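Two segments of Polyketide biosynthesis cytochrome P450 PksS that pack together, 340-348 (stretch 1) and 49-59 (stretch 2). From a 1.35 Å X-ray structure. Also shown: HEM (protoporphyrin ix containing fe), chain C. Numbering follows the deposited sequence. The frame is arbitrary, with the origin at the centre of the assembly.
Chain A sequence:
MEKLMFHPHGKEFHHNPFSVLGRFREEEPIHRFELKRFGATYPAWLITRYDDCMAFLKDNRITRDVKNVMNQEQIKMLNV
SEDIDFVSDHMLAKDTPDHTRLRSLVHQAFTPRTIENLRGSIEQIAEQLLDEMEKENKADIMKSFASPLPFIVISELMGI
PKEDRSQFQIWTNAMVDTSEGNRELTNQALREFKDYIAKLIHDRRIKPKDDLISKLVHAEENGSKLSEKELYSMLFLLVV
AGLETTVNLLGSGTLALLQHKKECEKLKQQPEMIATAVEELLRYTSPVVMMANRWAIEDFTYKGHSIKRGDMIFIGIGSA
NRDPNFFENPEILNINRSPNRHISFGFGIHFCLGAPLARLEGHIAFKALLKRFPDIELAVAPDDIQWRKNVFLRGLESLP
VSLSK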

# COMPACT_ATOMS: atom_id res chain seq x y z
N ASN A 340 -0.22 13.74 -13.74
CA ASN A 340 0.76 12.78 -13.06
C ASN A 340 -0.02 11.50 -13.06
O ASN A 340 -0.72 11.16 -12.12
CB ASN A 340 1.00 13.21 -11.67
CG ASN A 340 2.01 12.28 -10.97
OD1 ASN A 340 2.28 11.15 -11.41
ND2 ASN A 340 2.54 12.76 -9.87
N ARG A 341 0.12 10.71 -14.09
CA ARG A 341 -0.59 9.51 -14.33
C ARG A 341 0.21 8.27 -13.83
O ARG A 341 0.22 7.25 -14.39
CB ARG A 341 -1.02 9.36 -15.81
CG ARG A 341 -1.96 10.48 -16.26
CD ARG A 341 -2.69 10.23 -17.59
NE ARG A 341 -2.06 11.17 -18.52
CZ ARG A 341 -2.43 12.43 -18.73
NH1 ARG A 341 -3.55 12.93 -18.23
NH2 ARG A 341 -1.73 13.15 -19.56
N HIS A 342 0.68 8.37 -12.59
CA HIS A 342 1.35 7.26 -11.95
C HIS A 342 0.39 6.10 -11.75
O HIS A 342 -0.86 6.26 -11.69
CB HIS A 342 1.93 7.73 -10.58
CG HIS A 342 0.93 8.04 -9.55
ND1 HIS A 342 0.18 7.09 -8.88
CD2 HIS A 342 0.52 9.23 -9.08
CE1 HIS A 342 -0.60 7.67 -8.01
NE2 HIS A 342 -0.46 8.98 -8.11
N ILE A 343 0.93 4.93 -11.56
CA ILE A 343 0.20 3.71 -11.27
C ILE A 343 0.48 3.14 -9.86
O ILE A 343 0.42 1.97 -9.62
CB ILE A 343 0.40 2.63 -12.33
CG1 ILE A 343 1.83 2.21 -12.55
CG2 ILE A 343 -0.22 3.08 -13.66
CD1 ILE A 343 1.94 0.84 -13.32
N SER A 344 0.77 4.07 -8.96
CA SER A 344 1.03 3.66 -7.57
C SER A 344 -0.13 3.00 -6.86
O SER A 344 0.07 2.27 -5.89
CB SER A 344 1.51 4.74 -6.74
OG SER A 344 2.75 5.28 -7.36
N PHE A 345 -1.34 3.29 -7.33
CA PHE A 345 -2.63 2.68 -6.83
C PHE A 345 -3.10 1.57 -7.77
O PHE A 345 -4.23 1.13 -7.70
CB PHE A 345 -3.67 3.72 -6.62
CG PHE A 345 -3.41 4.68 -5.51
CD1 PHE A 345 -3.22 4.24 -4.21
CD2 PHE A 345 -3.48 6.08 -5.68
CE1 PHE A 345 -3.05 5.07 -3.15
CE2 PHE A 345 -3.34 6.95 -4.64
CZ PHE A 345 -3.14 6.46 -3.37
N GLY A 346 -2.23 1.15 -8.73
CA GLY A 346 -2.62 0.19 -9.74
C GLY A 346 -3.42 0.88 -10.80
O GLY A 346 -3.29 2.08 -11.07
N PHE A 347 -4.24 0.07 -11.50
CA PHE A 347 -5.05 0.56 -12.68
C PHE A 347 -6.09 -0.42 -13.03
O PHE A 347 -5.73 -1.60 -13.04
CB PHE A 347 -4.13 0.80 -13.92
CG PHE A 347 -4.89 1.34 -15.06
CD1 PHE A 347 -5.10 2.63 -15.16
CD2 PHE A 347 -5.52 0.49 -15.94
CE1 PHE A 347 -5.93 3.15 -16.12
CE2 PHE A 347 -6.40 1.00 -16.92
CZ PHE A 347 -6.57 2.32 -16.99
N GLY A 348 -7.29 0.08 -13.30
CA GLY A 348 -8.38 -0.77 -13.78
C GLY A 348 -9.20 -1.39 -12.70
O GLY A 348 -9.56 -0.68 -11.78
CHA HEM C . -5.60 -2.30 -4.08
CHB HEM C . -1.80 0.61 -3.44
CHC HEM C . -3.74 2.21 0.72
CHD HEM C . -7.42 -0.81 0.12
C1A HEM C . -4.39 -1.67 -4.27
C2A HEM C . -3.48 -1.79 -5.41
C3A HEM C . -2.43 -1.04 -5.18
C4A HEM C . -2.66 -0.32 -3.93
CMA HEM C . -1.20 -0.94 -6.00
CAA HEM C . -3.67 -2.77 -6.57
CBA HEM C . -3.05 -4.07 -6.32
CGA HEM C . -3.13 -5.17 -7.47
O1A HEM C . -2.42 -6.20 -7.22
O2A HEM C . -3.78 -4.84 -8.40
C1B HEM C . -1.99 1.29 -2.24
C2B HEM C . -1.15 2.31 -1.71
C3B HEM C . -1.66 2.79 -0.54
C4B HEM C . -2.89 2.02 -0.34
CMB HEM C . 0.06 2.74 -2.39
CAB HEM C . -1.19 3.80 0.39
CBB HEM C . -0.36 4.71 0.03
C1C HEM C . -4.94 1.58 0.95
C2C HEM C . -5.83 1.74 2.03
C3C HEM C . -6.90 0.87 1.87
C4C HEM C . -6.62 0.14 0.67
CMC HEM C . -5.63 2.84 3.05
CAC HEM C . -8.07 0.68 2.72
CBC HEM C . -8.08 0.91 3.98
C1D HEM C . -7.27 -1.51 -1.06
C2D HEM C . -8.16 -2.55 -1.52
C3D HEM C . -7.64 -2.95 -2.72
C4D HEM C . -6.44 -2.14 -3.00
CMD HEM C . -9.43 -3.02 -0.86
CAD HEM C . -8.20 -3.98 -3.67
CBD HEM C . -9.15 -3.40 -4.67
CGD HEM C . -9.86 -4.42 -5.60
O1D HEM C . -9.33 -5.54 -5.68
O2D HEM C . -10.85 -3.99 -6.23
NA HEM C . -3.89 -0.70 -3.46
NB HEM C . -3.07 1.18 -1.39
NC HEM C . -5.45 0.62 0.12
ND HEM C . -6.23 -1.28 -1.93
FE HEM C . -4.71 -0.01 -1.70
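Stretch 2, residues 49-59: RYDDCMAFLKD

Stretch 1 has no regular helix or strand; it is an irregular loop with one tight turn. Stretch 2 is mostly helix, beginning at Tyr50, with Arg49 at the N-cap position. The two run in the same general sense: the start of the helix lies by Arg341 and Ile343, and its later part lies by Phe347. The nearest CA atoms pair Ile343 with Tyr50 at 8.6 Å and Phe347 with Leu57 at 6.5 Å, so the backbones come closer toward the end of stretch 1. The contact buries 409 Å² in all, both sides summed. Most of the listed contacts across it are between apolar side chains.

Asn340 does not reach the helix. Arg341 supplies the one hydrogen bond between the stretches: Tyr50 OH donates to Arg341 O at 2.7 Å. The carbonyl lies near the plane of the Tyr50 ring, at its edge. Tyr50 has chi1 near t, and although its CA-to-CB bond points sideways, the end of the side chain comes nearer and brings the hydroxyl to the loop. The CA-to-CB bond of Arg341 points toward the helix, with Arg341 CB 3.5 Å from Tyr50 OH, but the end of the side chain leads away.

The CA-to-CB bond of His342 points away from stretch 2. Its ring instead supports the loop, as Ser344 N donates to His342 ND1 at 3.1 Å.

Ile343 is buried, and its CA-to-CB bond points toward the helix. Its CG2 lies 4.1 Å from Tyr50 CE2 and 4.3 Å from Met54 SD. Its CD1 lies 4.1 Å from Cys53 CB and 4.3 Å from Leu57 CD1. One side chain thus touches four residues on successive turns of the helix.

A type I turn runs from Ile343 to Gly346, closed by Gly346 N to Ile343 O at 2.9 Å. Ser344 and Phe345 stay out of reach of stretch 2. This part of the loop lies against the heme, with Ser344 O 3.5 Å from HEM CMA and Gly346 N 3.6 Å from the same methyl. Gly346 has positive phi, and a CB there would be crowded by HEM CAA.

Phe347 returns to the helix and has the largest covered area, 92 Å². Met54 CE sits over one face of its ring, 3.2 Å from the centroid and 8° off the normal, a CH-pi contact. Met54 SD is 4.0 Å from the same centroid. All three chi angles of Met54 are m. Phe347 CB packs on Leu57 CD1 at 3.9 Å, and Phe347 CE2 approaches Lys58 CG at 4.0 Å. Gly348 adds almost nothing to the contact.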

# COMPACT_ATOMS: atom_id res chain seq x y z
N ARG A 49 8.27 -1.44 -18.20
CA ARG A 49 7.82 -0.22 -18.84
C ARG A 49 6.36 0.15 -18.57
O ARG A 49 5.56 -0.73 -18.38
CB ARG A 49 7.91 -0.36 -20.36
CG ARG A 49 9.36 -0.34 -20.90
CD ARG A 49 9.34 -0.85 -22.38
NE ARG A 49 8.48 -0.01 -23.24
CZ ARG A 49 8.90 0.99 -23.99
NH1 ARG A 49 8.03 1.71 -24.68
NH2 ARG A 49 10.19 1.37 -24.02
N TYR A 50 6.05 1.43 -18.62
CA TYR A 50 4.69 1.88 -18.34
C TYR A 50 3.71 1.32 -19.37
O TYR A 50 2.63 0.85 -19.06
CB TYR A 50 4.64 3.40 -18.33
CG TYR A 50 3.35 4.02 -17.92
CD1 TYR A 50 2.28 4.19 -18.78
CD2 TYR A 50 3.21 4.54 -16.62
CE1 TYR A 50 1.14 4.85 -18.41
CE2 TYR A 50 2.05 5.22 -16.25
CZ TYR A 50 1.02 5.38 -17.16
OH TYR A 50 -0.11 6.10 -16.82
N ASP A 51 4.05 1.39 -20.67
CA ASP A 51 3.11 0.92 -21.66
C ASP A 51 2.87 -0.53 -21.54
O ASP A 51 1.69 -0.99 -21.63
CB ASP A 51 3.60 1.27 -23.12
CG ASP A 51 4.91 0.71 -23.52
OD1 ASP A 51 5.76 0.25 -22.75
OD2 ASP A 51 5.25 0.68 -24.76
N ASP A 52 3.90 -1.31 -21.26
CA ASP A 52 3.68 -2.75 -21.11
C ASP A 52 2.94 -3.13 -19.81
O ASP A 52 2.08 -4.01 -19.77
CB ASP A 52 4.97 -3.55 -21.15
CG ASP A 52 5.75 -3.37 -22.47
OD1 ASP A 52 5.06 -3.33 -23.53
OD2 ASP A 52 6.97 -3.30 -22.49
N CYS A 53 3.22 -2.36 -18.74
CA CYS A 53 2.46 -2.57 -17.51
C CYS A 53 1.01 -2.33 -17.75
O CYS A 53 0.12 -3.06 -17.29
CB CYS A 53 2.98 -1.69 -16.43
SG CYS A 53 4.52 -2.24 -15.64
N MET A 54 0.71 -1.20 -18.45
CA MET A 54 -0.71 -0.92 -18.81
C MET A 54 -1.31 -2.02 -19.60
O MET A 54 -2.46 -2.40 -19.31
CB MET A 54 -0.89 0.45 -19.47
CG MET A 54 -0.65 1.64 -18.62
SD MET A 54 -1.93 1.74 -17.33
CE MET A 54 -3.42 1.68 -18.19
N ALA A 55 -0.62 -2.53 -20.58
CA ALA A 55 -1.20 -3.62 -21.40
C ALA A 55 -1.52 -4.81 -20.52
O ALA A 55 -2.63 -5.41 -20.54
CB ALA A 55 -0.23 -4.03 -22.46
N PHE A 56 -0.63 -5.24 -19.63
CA PHE A 56 -0.89 -6.37 -18.74
C PHE A 56 -1.91 -6.11 -17.71
O PHE A 56 -2.64 -7.05 -17.32
CB PHE A 56 0.41 -6.88 -18.11
CG PHE A 56 1.22 -7.75 -19.04
CD1 PHE A 56 2.15 -7.20 -19.90
CD2 PHE A 56 1.03 -9.14 -19.04
CE1 PHE A 56 2.88 -8.02 -20.77
CE2 PHE A 56 1.81 -9.93 -19.88
CZ PHE A 56 2.67 -9.34 -20.77
N LEU A 57 -2.12 -4.88 -17.27
CA LEU A 57 -3.20 -4.54 -16.32
C LEU A 57 -4.57 -4.62 -16.93
O LEU A 57 -5.53 -4.80 -16.18
CB LEU A 57 -2.86 -3.18 -15.67
CG LEU A 57 -1.71 -3.17 -14.71
CD1 LEU A 57 -1.27 -1.77 -14.34
CD2 LEU A 57 -2.08 -3.93 -13.45
N LYS A 58 -4.65 -4.50 -18.22
CA LYS A 58 -5.94 -4.55 -18.95
C LYS A 58 -6.17 -5.88 -19.61
O LYS A 58 -7.24 -6.05 -20.22
CB LYS A 58 -5.85 -3.45 -20.07
CG LYS A 58 -5.85 -2.07 -19.42
CD LYS A 58 -6.13 -1.04 -20.50
CE LYS A 58 -4.96 -0.22 -20.90
NZ LYS A 58 -5.45 1.19 -21.01
N ASP A 59 -5.23 -6.79 -19.61
CA ASP A 59 -5.28 -7.97 -20.48
C ASP A 59 -6.12 -9.03 -19.76
O ASP A 59 -5.82 -9.52 -18.70
CB ASP A 59 -3.84 -8.46 -20.64
CG ASP A 59 -3.69 -9.54 -21.63
OD1 ASP A 59 -4.67 -10.33 -21.90
OD2 ASP A 59 -2.56 -9.84 -22.09